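Membrane-bound protease PH1510 (Pyrococcus horikoshii, PDB 3BPP) is a membrane-bound serine protease, represented here by its N-terminal ClpP-like domain, that cleaves preferentially near hydrophobic or aromatic residues and can degrade casein and a stomatin homolog in vitro. Local coordinates at residues K7-V12 against E35-E40; A13-Q18 against I42-D47; D28-I33 against L208-K213; N58-I63 against T86-G91; T101-C106 against L155-E160. The protein carries 1 engineered substitution. All coordinates share one frame; numbering follows the deposited sequence.

Contact 1: K7-V12 against E35-E40; sequences KNIVYV and EQDNAE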
# COMPACT_ATOMS: atom_id res chain seq x y z
N LYS A 7 13.42 -7.22 -18.01
CA LYS A 7 12.54 -8.00 -17.13
C LYS A 7 11.26 -7.25 -16.75
O LYS A 7 11.30 -6.03 -16.55
CB LYS A 7 13.28 -8.34 -15.83
CG LYS A 7 14.31 -9.46 -15.92
CD LYS A 7 15.09 -9.61 -14.62
CE LYS A 7 14.26 -10.23 -13.48
NZ LYS A 7 15.05 -10.45 -12.23
N ASN A 8 10.14 -7.96 -16.64
CA ASN A 8 8.98 -7.36 -15.97
C ASN A 8 9.04 -7.56 -14.44
O ASN A 8 8.49 -8.51 -13.87
CB ASN A 8 7.62 -7.68 -16.64
CG ASN A 8 7.11 -9.08 -16.36
OD1 ASN A 8 7.86 -9.99 -15.98
ND2 ASN A 8 5.81 -9.27 -16.58
N ILE A 9 9.78 -6.65 -13.80
CA ILE A 9 10.06 -6.67 -12.38
C ILE A 9 10.21 -5.21 -11.93
O ILE A 9 11.09 -4.49 -12.42
CB ILE A 9 11.29 -7.58 -12.06
CG1 ILE A 9 11.26 -8.12 -10.62
CG2 ILE A 9 12.61 -6.92 -12.43
CD1 ILE A 9 12.20 -7.47 -9.66
N VAL A 10 9.31 -4.74 -11.07
CA VAL A 10 9.36 -3.35 -10.59
C VAL A 10 10.00 -3.36 -9.22
O VAL A 10 9.74 -4.26 -8.44
CB VAL A 10 7.98 -2.71 -10.51
CG1 VAL A 10 8.11 -1.18 -10.45
CG2 VAL A 10 7.20 -3.04 -11.73
N TYR A 11 10.86 -2.38 -8.95
CA TYR A 11 11.40 -2.23 -7.61
C TYR A 11 10.66 -1.13 -6.85
O TYR A 11 10.09 -0.23 -7.45
CB TYR A 11 12.90 -1.99 -7.64
CG TYR A 11 13.70 -3.27 -7.86
CD1 TYR A 11 14.31 -3.91 -6.79
CD2 TYR A 11 13.82 -3.84 -9.12
CE1 TYR A 11 15.04 -5.07 -6.97
CE2 TYR A 11 14.54 -5.01 -9.32
CZ TYR A 11 15.15 -5.61 -8.24
OH TYR A 11 15.88 -6.77 -8.42
N VAL A 12 10.61 -1.23 -5.53
CA VAL A 12 10.01 -0.19 -4.74
C VAL A 12 10.93 0.10 -3.60
O VAL A 12 11.47 -0.83 -2.99
CB VAL A 12 8.56 -0.53 -4.20
CG1 VAL A 12 8.11 0.53 -3.26
CG2 VAL A 12 7.55 -0.72 -5.35
N GLU A 35 18.74 -1.19 -11.85
CA GLU A 35 19.48 -1.09 -13.11
C GLU A 35 20.25 -2.40 -13.34
O GLU A 35 20.03 -3.03 -14.37
CB GLU A 35 20.42 0.15 -13.14
CG GLU A 35 19.80 1.43 -13.76
CD GLU A 35 20.66 2.70 -13.59
OE1 GLU A 35 21.51 2.78 -12.68
OE2 GLU A 35 20.49 3.64 -14.39
N GLN A 36 21.09 -2.82 -12.38
CA GLN A 36 21.80 -4.11 -12.45
C GLN A 36 20.85 -5.20 -12.92
O GLN A 36 21.01 -5.77 -14.01
CB GLN A 36 22.39 -4.55 -11.10
CG GLN A 36 23.08 -3.49 -10.22
CD GLN A 36 24.46 -3.08 -10.72
OE1 GLN A 36 24.66 -2.83 -11.92
NE2 GLN A 36 25.41 -2.98 -9.79
N ASP A 37 19.84 -5.47 -12.09
CA ASP A 37 18.85 -6.49 -12.37
C ASP A 37 18.06 -6.31 -13.67
O ASP A 37 17.33 -7.21 -14.09
CB ASP A 37 17.89 -6.60 -11.18
CG ASP A 37 16.86 -7.68 -11.38
OD1 ASP A 37 17.25 -8.86 -11.36
OD2 ASP A 37 15.68 -7.33 -11.57
N ASN A 38 18.22 -5.16 -14.32
CA ASN A 38 17.56 -4.87 -15.61
C ASN A 38 16.05 -4.79 -15.49
O ASN A 38 15.33 -5.47 -16.21
CB ASN A 38 17.96 -5.91 -16.67
CG ASN A 38 17.98 -5.34 -18.08
OD1 ASN A 38 19.04 -5.01 -18.61
ND2 ASN A 38 16.79 -5.21 -18.68
N ALA A 39 15.58 -3.93 -14.59
CA ALA A 39 14.15 -3.81 -14.27
C ALA A 39 13.31 -3.16 -15.37
O ALA A 39 13.84 -2.63 -16.34
CB ALA A 39 13.98 -3.05 -12.96
N GLU A 40 11.99 -3.24 -15.21
CA GLU A 40 11.02 -2.45 -15.96
C GLU A 40 10.94 -0.98 -15.47
O GLU A 40 10.71 -0.06 -16.28
CB GLU A 40 9.66 -3.11 -15.81
CG GLU A 40 8.49 -2.35 -16.43
CD GLU A 40 8.52 -2.31 -17.95
OE1 GLU A 40 7.75 -1.50 -18.53
OE2 GLU A 40 9.30 -3.10 -18.56
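Lys-7, Ile-9 and Tyr-11 pack against Asp-37 to Glu-40 in a mixed polar and apolar contact inside a beta-alpha-beta unit, where the start of strand 9-16 meets the turn that leads from helix 21-36 into strand 41-47. Asn-38 marks the turn: its positive phi and its N, 2.8 Å from Glu-35 O, belong to a Schellman motif. The Asp-37 carboxylate is the focus. Lys-7 NZ lies 2.9 Å from Asp-37 OD1, a salt bridge made on the syn lone pair, and has a weaker, longer link to OD2. The bend of the lysine chain at chi3 (72°) brings the ammonium round to the acid. Asp-37 OD2 also lies in the plane of the Tyr-11 ring, at its edge, and 3.2 Å from Ile-9 CG2. A leucine at Asp-37 would probably leave the Lys-7 ammonium without its mate and set the lysine chain free to turn. Next to the acid, Ala-39 CB packs on Tyr-11 CD2 at 3.9 Å. Glu-40 directs its carboxylate elsewhere, to the backbone N of Asn-199, while its own N donates to Ile-9 O over 3.2 Å, tilted 34° from the carbonyl plane.

Contact 2: A13-Q18 against I42-D47; sequences AQIKGQ and IIIELD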
# COMPACT_ATOMS: atom_id res chain seq x y z
N ALA A 13 11.12 1.39 -3.32
CA ALA A 13 11.98 1.87 -2.25
C ALA A 13 11.37 3.14 -1.65
O ALA A 13 10.54 3.80 -2.29
CB ALA A 13 13.41 2.13 -2.79
N GLN A 14 11.74 3.46 -0.42
CA GLN A 14 11.26 4.69 0.23
C GLN A 14 12.38 5.70 0.38
O GLN A 14 13.52 5.32 0.63
CB GLN A 14 10.66 4.43 1.61
CG GLN A 14 9.55 3.37 1.65
CD GLN A 14 10.01 2.02 2.22
OE1 GLN A 14 10.37 1.93 3.39
NE2 GLN A 14 9.99 0.98 1.38
N ILE A 15 12.05 6.98 0.24
CA ILE A 15 12.97 8.08 0.60
C ILE A 15 12.19 9.07 1.46
O ILE A 15 11.15 9.56 1.05
CB ILE A 15 13.57 8.79 -0.67
CG1 ILE A 15 14.38 7.80 -1.52
CG2 ILE A 15 14.37 10.05 -0.26
CD1 ILE A 15 15.86 7.87 -1.31
N LYS A 16 12.64 9.30 2.67
CA LYS A 16 11.89 10.14 3.59
C LYS A 16 12.84 11.13 4.21
O LYS A 16 14.04 10.86 4.26
CB LYS A 16 11.24 9.30 4.70
CG LYS A 16 9.94 8.64 4.32
CD LYS A 16 9.48 7.63 5.40
CE LYS A 16 8.18 6.91 5.00
NZ LYS A 16 8.31 6.16 3.70
N GLY A 17 12.30 12.26 4.66
CA GLY A 17 13.06 13.24 5.44
C GLY A 17 13.79 14.24 4.58
O GLY A 17 13.63 14.28 3.37
N GLN A 18 14.59 15.06 5.24
CA GLN A 18 15.38 16.12 4.65
C GLN A 18 16.25 15.58 3.51
O GLN A 18 16.73 14.45 3.60
CB GLN A 18 16.27 16.70 5.76
CG GLN A 18 16.97 17.99 5.43
CD GLN A 18 16.09 19.20 5.67
OE1 GLN A 18 16.33 20.26 5.10
NE2 GLN A 18 15.08 19.04 6.54
N ILE A 42 11.68 1.50 -11.42
CA ILE A 42 11.78 1.62 -9.96
C ILE A 42 10.75 2.69 -9.48
O ILE A 42 10.66 3.78 -10.04
CB ILE A 42 13.22 1.96 -9.52
CG1 ILE A 42 13.31 1.88 -8.01
CG2 ILE A 42 13.67 3.33 -10.03
CD1 ILE A 42 14.63 2.10 -7.47
N ILE A 43 9.93 2.33 -8.50
CA ILE A 43 9.05 3.28 -7.84
C ILE A 43 9.76 3.73 -6.57
O ILE A 43 10.19 2.92 -5.79
CB ILE A 43 7.63 2.68 -7.52
CG1 ILE A 43 6.88 2.37 -8.84
CG2 ILE A 43 6.79 3.64 -6.63
CD1 ILE A 43 5.75 1.38 -8.73
N ILE A 44 9.93 5.04 -6.42
CA ILE A 44 10.46 5.62 -5.20
C ILE A 44 9.37 6.41 -4.47
O ILE A 44 8.90 7.42 -4.95
CB ILE A 44 11.71 6.51 -5.45
CG1 ILE A 44 12.85 5.67 -6.02
CG2 ILE A 44 12.15 7.18 -4.15
CD1 ILE A 44 13.99 6.46 -6.59
N GLU A 45 8.98 5.91 -3.29
CA GLU A 45 8.02 6.57 -2.47
C GLU A 45 8.73 7.73 -1.76
O GLU A 45 9.60 7.51 -0.92
CB GLU A 45 7.38 5.54 -1.47
CG GLU A 45 6.71 4.37 -2.15
CD GLU A 45 6.27 3.23 -1.21
OE1 GLU A 45 6.63 3.21 -0.01
OE2 GLU A 45 5.56 2.32 -1.68
N LEU A 46 8.33 8.96 -2.08
CA LEU A 46 8.98 10.17 -1.57
C LEU A 46 8.20 10.95 -0.50
O LEU A 46 7.01 11.25 -0.67
CB LEU A 46 9.30 11.11 -2.76
CG LEU A 46 10.16 12.37 -2.46
CD1 LEU A 46 11.56 12.01 -1.83
CD2 LEU A 46 10.34 13.21 -3.69
N ASP A 47 8.87 11.34 0.57
CA ASP A 47 8.22 12.17 1.58
C ASP A 47 9.26 13.10 2.12
O ASP A 47 10.04 12.69 2.96
CB ASP A 47 7.65 11.28 2.68
CG ASP A 47 6.84 12.05 3.71
OD1 ASP A 47 6.22 11.35 4.55
OD2 ASP A 47 6.81 13.31 3.70
O HOH W 1 7.91 7.83 1.64
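Ile-43 O receives the N-H of Ala-13 at 3.1 Å and so begins a ladder of five backbone hydrogen bonds between strands 9-16 and 41-47. Ile-44, paired with Ala-13, shares a face with Ile-15 through the strand register, and its chi1 of -63° turns CG2 toward Ile-15 CG1, 3.5 Å away. Glu-45 is bonded through both its N-H and its C=O: its N donates to Ala-13 O, and its O accepts from Ile-15 N over 2.8 Å in a nearly straight bond (173°). The Glu-45 side chain runs alongside that of Gln-14, both pointing the same way, and Glu-45 OE1 lies 3.4 Å from Gln-14 CG. A water takes part as well, accepting from Lys-16 NZ at 2.7 Å and giving a weak bond to Glu-45 O. Leu-46 returns to the face of Ile-44 and lays CD1 on Ile-15 CG2 at 3.8 Å, in a layer that helix 21-36 covers. Asp-47 ends the ladder, its N donating to Ile-15 O and its O accepting from Gly-17 N at 2.9 Å, while its OD2 takes the backbone N of Ser-80. The regular alternation of bonds and the 25° angle between the strands show parallel pairing; the connection through helix 21-36 makes this a beta-alpha-beta crossover, here in the main sheet of a ClpP/crotonase-type domain.

Contact 3: D28-I33 against L208-K213; sequences DRYITI and LAPSFK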
# COMPACT_ATOMS: atom_id res chain seq x y z
N ASP A 28 20.85 6.70 -5.51
CA ASP A 28 21.83 6.05 -6.38
C ASP A 28 21.85 4.54 -6.13
O ASP A 28 21.78 3.74 -7.08
CB ASP A 28 23.22 6.66 -6.15
CG ASP A 28 24.28 6.04 -7.04
OD1 ASP A 28 23.98 5.76 -8.22
OD2 ASP A 28 25.42 5.85 -6.57
N ARG A 29 21.94 4.15 -4.86
CA ARG A 29 21.97 2.73 -4.48
C ARG A 29 20.76 2.00 -5.05
O ARG A 29 20.92 1.01 -5.77
CB ARG A 29 22.04 2.59 -2.95
CG ARG A 29 21.81 1.16 -2.41
CD ARG A 29 22.25 1.07 -0.95
NE ARG A 29 21.25 1.49 0.03
CZ ARG A 29 21.37 2.52 0.87
NH1 ARG A 29 20.39 2.79 1.73
NH2 ARG A 29 22.46 3.28 0.87
N TYR A 30 19.56 2.53 -4.78
CA TYR A 30 18.31 1.91 -5.21
C TYR A 30 18.17 1.83 -6.69
O TYR A 30 17.70 0.80 -7.20
CB TYR A 30 17.07 2.65 -4.67
CG TYR A 30 16.94 2.58 -3.18
CD1 TYR A 30 16.58 3.70 -2.44
CD2 TYR A 30 17.19 1.38 -2.50
CE1 TYR A 30 16.47 3.63 -1.07
CE2 TYR A 30 17.06 1.30 -1.13
CZ TYR A 30 16.72 2.42 -0.42
OH TYR A 30 16.59 2.33 0.93
N ILE A 31 18.52 2.92 -7.38
CA ILE A 31 18.35 2.97 -8.85
C ILE A 31 19.31 1.98 -9.53
O ILE A 31 18.95 1.35 -10.52
CB ILE A 31 18.46 4.41 -9.46
CG1 ILE A 31 17.40 5.34 -8.86
CG2 ILE A 31 18.24 4.38 -10.97
CD1 ILE A 31 17.64 6.86 -9.02
N THR A 32 20.51 1.85 -8.96
CA THR A 32 21.52 0.88 -9.43
C THR A 32 21.06 -0.59 -9.33
O THR A 32 21.10 -1.31 -10.32
CB THR A 32 22.86 1.03 -8.68
OG1 THR A 32 23.34 2.37 -8.83
CG2 THR A 32 23.90 0.08 -9.25
N ILE A 33 20.62 -1.02 -8.13
CA ILE A 33 20.10 -2.40 -7.93
C ILE A 33 19.09 -2.77 -9.00
O ILE A 33 19.18 -3.85 -9.61
CB ILE A 33 19.52 -2.59 -6.50
CG1 ILE A 33 20.56 -2.23 -5.45
CG2 ILE A 33 19.08 -4.04 -6.27
CD1 ILE A 33 20.00 -1.92 -4.05
N LEU A 208 12.55 -2.87 -1.58
CA LEU A 208 13.84 -2.63 -0.94
C LEU A 208 13.70 -1.88 0.36
O LEU A 208 12.98 -0.90 0.44
CB LEU A 208 14.74 -1.85 -1.88
CG LEU A 208 14.91 -2.47 -3.25
CD1 LEU A 208 15.52 -1.44 -4.25
CD2 LEU A 208 15.73 -3.70 -3.16
N ALA A 209 14.41 -2.35 1.38
CA ALA A 209 14.40 -1.72 2.69
C ALA A 209 15.58 -0.75 2.87
O ALA A 209 16.64 -0.92 2.24
CB ALA A 209 14.44 -2.80 3.78
N PRO A 210 15.40 0.29 3.72
CA PRO A 210 16.55 1.10 4.08
C PRO A 210 17.65 0.20 4.67
O PRO A 210 17.43 -1.00 4.84
CB PRO A 210 16.01 2.02 5.17
CG PRO A 210 14.53 2.07 4.95
CD PRO A 210 14.15 0.75 4.35
N SER A 211 18.83 0.76 4.94
CA SER A 211 19.84 0.04 5.73
C SER A 211 19.82 0.54 7.16
O SER A 211 19.00 1.41 7.52
CB SER A 211 21.24 0.20 5.12
OG SER A 211 21.62 1.57 5.13
N PHE A 212 20.69 -0.03 7.99
CA PHE A 212 20.82 0.40 9.38
C PHE A 212 21.54 1.75 9.48
O PHE A 212 21.24 2.57 10.37
CB PHE A 212 21.50 -0.68 10.24
CG PHE A 212 21.67 -0.29 11.68
CD1 PHE A 212 20.55 -0.06 12.50
CD2 PHE A 212 22.94 -0.12 12.23
CE1 PHE A 212 20.69 0.32 13.83
CE2 PHE A 212 23.11 0.25 13.56
CZ PHE A 212 21.98 0.48 14.36
N LYS A 213 22.48 1.97 8.56
CA LYS A 213 23.14 3.28 8.38
C LYS A 213 22.13 4.38 8.04
O LYS A 213 22.16 5.45 8.65
CB LYS A 213 24.24 3.21 7.30
CG LYS A 213 25.45 2.35 7.64
CD LYS A 213 26.42 2.28 6.45
CE LYS A 213 27.73 1.58 6.82
NZ LYS A 213 28.64 2.45 7.63
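Tyr-30 on helix 21-36 meets Leu-208, Ala-209 and Pro-210, the link that leads from strand 204-207 to helix 212-220. From CB the ring leaves with CG anti to the carbonyl carbon (chi1 -65°), which lays it along the linker. One flank of the ring faces strand 9-16, where CD1 packs on Ala-13 CB; the other faces the linker. Tyr-30 CD2 approaches Leu-208 CD1 at 3.7 Å, and further out Tyr-30 CE2 comes to 4.0 Å from Leu-208 CB, the two side chains running antiparallel alongside one another. At the tip, Tyr-30 OH reaches Pro-210 CA at 3.4 Å. Ala-209 O stands at the ring edge, near its plane, 3.5 Å from Tyr-30 OH. A serine in place of Tyr-30 would probably open a gap beside Leu-208 and leave Pro-210 without its neighbour. Arg-29 bends at chi3 (85°) to bring NH1 within 3.8 Å of Ser-211 OG, but its salt-bridge partner is the carboxylate of Asp-214. The same carboxylate accepts from the backbone N of Ser-211, the N-cap residue, whose side chain caps a backbone N in the first turn of helix 212-220, consistent with a capping box. Leu-208 is separately tied to Val-12 by a backbone bond. Between the two segments themselves no hydrogen bond forms, which is consistent with their being joined by van der Waals contact round one aromatic ring, supplemented by the charge pair just beyond.

Contact 4: N58-I63 against T86-G91; sequences NIVQRI and TYIALG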
# COMPACT_ATOMS: atom_id res chain seq x y z
N ASN A 58 21.90 16.92 -7.88
CA ASN A 58 22.58 15.63 -8.11
C ASN A 58 21.62 14.48 -8.37
O ASN A 58 21.80 13.69 -9.32
CB ASN A 58 23.47 15.28 -6.92
CG ASN A 58 24.85 15.84 -7.04
OD1 ASN A 58 25.08 16.82 -7.76
ND2 ASN A 58 25.78 15.23 -6.33
N ILE A 59 20.61 14.40 -7.50
CA ILE A 59 19.51 13.43 -7.63
C ILE A 59 18.76 13.60 -8.96
O ILE A 59 18.45 12.63 -9.63
CB ILE A 59 18.55 13.51 -6.43
CG1 ILE A 59 19.30 13.10 -5.15
CG2 ILE A 59 17.29 12.65 -6.70
CD1 ILE A 59 18.71 13.62 -3.90
N VAL A 60 18.49 14.84 -9.36
CA VAL A 60 17.70 15.05 -10.59
C VAL A 60 18.50 14.50 -11.79
O VAL A 60 17.96 13.84 -12.66
CB VAL A 60 17.30 16.56 -10.76
CG1 VAL A 60 16.93 16.89 -12.19
CG2 VAL A 60 16.13 16.93 -9.79
N GLN A 61 19.80 14.77 -11.79
CA GLN A 61 20.71 14.25 -12.80
C GLN A 61 20.79 12.72 -12.82
O GLN A 61 20.63 12.11 -13.87
CB GLN A 61 22.09 14.82 -12.55
CG GLN A 61 22.90 15.06 -13.80
CD GLN A 61 24.05 16.01 -13.53
OE1 GLN A 61 23.96 17.21 -13.84
NE2 GLN A 61 25.10 15.50 -12.90
N ARG A 62 21.04 12.11 -11.65
CA ARG A 62 21.00 10.65 -11.50
C ARG A 62 19.72 10.04 -12.12
O ARG A 62 19.78 9.02 -12.83
CB ARG A 62 21.16 10.29 -10.01
CG ARG A 62 21.31 8.79 -9.69
CD ARG A 62 22.34 8.09 -10.59
NE ARG A 62 22.53 6.67 -10.26
CZ ARG A 62 22.15 5.65 -11.02
NH1 ARG A 62 21.53 5.85 -12.19
NH2 ARG A 62 22.39 4.41 -10.62
N ILE A 63 18.58 10.70 -11.89
CA ILE A 63 17.30 10.22 -12.40
C ILE A 63 17.18 10.45 -13.89
O ILE A 63 16.74 9.56 -14.63
CB ILE A 63 16.09 10.90 -11.66
CG1 ILE A 63 15.95 10.40 -10.22
CG2 ILE A 63 14.77 10.67 -12.41
CD1 ILE A 63 14.85 11.15 -9.41
N THR A 86 10.06 18.71 -4.88
CA THR A 86 9.29 19.01 -6.09
C THR A 86 10.13 18.83 -7.35
O THR A 86 9.64 18.29 -8.35
CB THR A 86 8.67 20.41 -6.09
OG1 THR A 86 7.76 20.54 -5.01
CG2 THR A 86 7.89 20.65 -7.40
N TYR A 87 11.38 19.27 -7.30
CA TYR A 87 12.26 19.19 -8.48
C TYR A 87 12.60 17.75 -8.80
O TYR A 87 12.66 17.37 -9.97
CB TYR A 87 13.55 20.00 -8.28
CG TYR A 87 13.38 21.50 -7.96
CD1 TYR A 87 13.18 21.91 -6.66
CD2 TYR A 87 13.47 22.48 -8.95
CE1 TYR A 87 13.08 23.22 -6.32
CE2 TYR A 87 13.33 23.85 -8.61
CZ TYR A 87 13.15 24.20 -7.28
OH TYR A 87 13.02 25.51 -6.84
N ILE A 88 12.85 16.95 -7.77
CA ILE A 88 13.09 15.51 -7.92
C ILE A 88 11.92 14.89 -8.69
O ILE A 88 12.10 14.17 -9.66
CB ILE A 88 13.32 14.84 -6.51
CG1 ILE A 88 14.61 15.37 -5.86
CG2 ILE A 88 13.32 13.29 -6.57
CD1 ILE A 88 14.72 15.02 -4.36
N ALA A 89 10.71 15.22 -8.24
CA ALA A 89 9.47 14.79 -8.84
C ALA A 89 9.35 15.30 -10.28
O ALA A 89 9.21 14.53 -11.24
CB ALA A 89 8.31 15.28 -7.99
N LEU A 90 9.46 16.61 -10.46
CA LEU A 90 9.48 17.16 -11.85
C LEU A 90 10.55 16.57 -12.75
O LEU A 90 10.30 16.35 -13.95
CB LEU A 90 9.58 18.68 -11.83
CG LEU A 90 8.25 19.24 -11.37
CD1 LEU A 90 8.36 20.70 -11.17
CD2 LEU A 90 7.13 18.88 -12.41
N GLY A 91 11.73 16.29 -12.21
CA GLY A 91 12.77 15.61 -13.01
C GLY A 91 12.52 14.17 -13.43
O GLY A 91 13.36 13.58 -14.15
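Ile-88 overlaps two isoleucines one turn apart on the facing helix: its CG1 lies 3.9 Å from Ile-59 CG2, and its CG2 meets Ile-63 CD1 at the same 3.9 Å. Having CG2 anti to the backbone N (chi1 -65°), Ile-88 sets that methyl between Ile-59 CG2 and Ile-63 CD1, and its side chain crosses that of Ile-63 at about a right angle. Val-60, between those two in sequence, sets CG2 over the backbone instead, 3.5 Å from Tyr-87 O. The segments are nearly parallel, 13° apart with axes 9.0 Å from each other, two helices of the ClpP/crotonase-type domain lying side by side in its buried core. Helix 84-90 begins directly after the nucleophile Ser-83, and Phe-27 of helix 21-36 touches both Ile-59 and Ile-88. Tyr-87 turns its ring away from helix 53-64, to Phe-129 and Ile-133 of helix 123-140, and its side chain is about 4 Å from that of Cys-106 in the substrate-binding site. At the end of the contact Gly-91 lies close to Val-60: a CB there would come 3.1 Å from Val-60 CG1, and as it stands the glycine O rests 3.7 Å from Ile-63 CG2.

Contact 5: T101-C106 against L155-E160; sequences TSIGAC and LSLTPE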
# COMPACT_ATOMS: atom_id res chain seq x y z
N THR A 101 -1.77 13.99 0.06
CA THR A 101 -0.39 14.46 -0.04
C THR A 101 -0.31 15.80 -0.79
O THR A 101 -1.30 16.27 -1.38
CB THR A 101 0.49 13.45 -0.79
OG1 THR A 101 -0.09 13.24 -2.07
CG2 THR A 101 0.51 12.13 -0.09
N SER A 102 0.88 16.39 -0.76
CA SER A 102 1.11 17.73 -1.27
C SER A 102 2.34 17.76 -2.21
O SER A 102 3.27 16.94 -2.09
CB SER A 102 1.28 18.65 -0.06
OG SER A 102 1.67 19.94 -0.46
N ILE A 103 2.32 18.69 -3.17
CA ILE A 103 3.45 18.95 -4.07
C ILE A 103 3.62 20.45 -4.27
O ILE A 103 2.65 21.16 -4.39
CB ILE A 103 3.29 18.26 -5.44
CG1 ILE A 103 4.63 18.29 -6.21
CG2 ILE A 103 2.10 18.88 -6.22
CD1 ILE A 103 4.69 17.42 -7.41
N GLY A 104 4.87 20.93 -4.27
CA GLY A 104 5.15 22.33 -4.51
C GLY A 104 5.61 23.01 -3.26
O GLY A 104 6.14 22.36 -2.37
N ALA A 105 5.33 24.32 -3.16
CA ALA A 105 5.84 25.16 -2.07
C ALA A 105 7.36 25.18 -2.11
O ALA A 105 8.05 24.72 -1.18
CB ALA A 105 5.31 24.74 -0.71
N CYS A 106 7.86 25.76 -3.20
CA CYS A 106 9.27 25.82 -3.54
C CYS A 106 9.87 27.21 -3.43
O CYS A 106 10.88 27.49 -4.07
CB CYS A 106 9.45 25.36 -4.98
SG CYS A 106 8.91 23.73 -5.17
N LEU A 155 3.32 28.27 -4.07
CA LEU A 155 2.23 27.40 -4.39
C LEU A 155 2.41 25.89 -4.14
O LEU A 155 3.33 25.25 -4.71
CB LEU A 155 1.84 27.58 -5.87
CG LEU A 155 0.70 26.67 -6.28
CD1 LEU A 155 -0.62 27.08 -5.61
CD2 LEU A 155 0.56 26.59 -7.76
N SER A 156 1.46 25.36 -3.36
CA SER A 156 1.30 23.93 -3.02
C SER A 156 0.09 23.33 -3.74
O SER A 156 -0.87 24.03 -4.02
CB SER A 156 1.08 23.86 -1.52
OG SER A 156 1.24 22.55 -1.05
N LEU A 157 0.11 22.03 -4.05
CA LEU A 157 -1.04 21.38 -4.72
C LEU A 157 -1.53 20.08 -4.08
O LEU A 157 -0.73 19.25 -3.65
CB LEU A 157 -0.77 21.13 -6.22
CG LEU A 157 -0.60 22.35 -7.14
CD1 LEU A 157 -0.25 21.92 -8.54
CD2 LEU A 157 -1.87 23.20 -7.14
N THR A 158 -2.86 19.90 -4.01
CA THR A 158 -3.49 18.64 -3.59
C THR A 158 -3.32 17.78 -4.81
O THR A 158 -3.07 18.33 -5.86
CB THR A 158 -5.03 18.79 -3.20
OG1 THR A 158 -5.82 19.10 -4.36
CG2 THR A 158 -5.24 19.85 -2.15
N PRO A 159 -3.39 16.43 -4.68
CA PRO A 159 -3.15 15.51 -5.80
C PRO A 159 -4.09 15.63 -6.99
O PRO A 159 -3.71 15.25 -8.11
CB PRO A 159 -3.41 14.13 -5.16
CG PRO A 159 -3.13 14.28 -3.82
CD PRO A 159 -3.59 15.66 -3.44
N GLU A 160 -5.32 16.08 -6.72
CA GLU A 160 -6.39 16.13 -7.72
C GLU A 160 -6.20 17.35 -8.61
O GLU A 160 -6.35 17.27 -9.83
CB GLU A 160 -7.78 16.15 -7.05
CG GLU A 160 -8.25 14.80 -6.46
CD GLU A 160 -7.51 14.36 -5.18
OE1 GLU A 160 -7.37 13.13 -5.01
OE2 GLU A 160 -7.08 15.22 -4.36
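Ala-105 N donates to Leu-155 O at 2.7 Å, a short bond whose N-H points well at the acceptor (160°) although the donor stands above the carbonyl plane, 56° out of it. Next along, Ile-103 and Leu-157 form an antiparallel hydrogen-bonded pair: Leu-157 N reaches Ile-103 O in 2.7 Å, and Ile-103 N returns to a lone pair of Leu-157 O at 3.1 Å. Their side chains share a face, with Ile-103 CG2 3.6 Å from Leu-157 CB; chi1 of -167° places that methyl between the backbone N and the carbonyl carbon of its own residue, while CG1 leads away. Helix 144-152 covers the leucine. At Gly-104, opposite Ser-156, a CB would probably clash with Leu-155 O, about 2.3 Å away, and the backbone angles also disfavour one. Ser-102 OG and Ser-156 OG come within 2.7 Å of each other. Where segment 155-160 turns into helix 159-164, Pro-159 CD packs on Thr-101 O at 3.1 Å, and the Thr-101 hydroxyl is bonded to Ala-98 O. On its other side strand 102-104 runs parallel to strand 80-82. The outcome is a small mixed sheet beside the catalytic serine: Ala-105 has a backbone bond to the nucleophile Ser-83, and Ala-105 and Cys-106 open the substrate-binding run that continues to Leu-110, an edge of the active site in this S14-family protease.

Contacts 1 and 2 follow each other along strand 9-16, their centres 17 Å apart, and meet where Tyr-11 O lies 2.8 Å from Ile-43 N. Contact 3 lies 14 Å from contact 1 and 11 Å from contact 2, centre to centre, against the same strand. Arg-62 of contact 4 ties the helices together by salt bridges, NE to Asp-28 OD1 (2.7 Å, contact 3) and NH2 to Glu-35 OE1 (2.8 Å, contact 1). Contacts 4 and 5 both approach the catalytic Ser-83, with the Tyr-87 and Ala-105 side chains about 5 and 6 Å from that of the serine. Contacts 1 and 3 lie away from the active site, their centres 29 and 27 Å from that of contact 5.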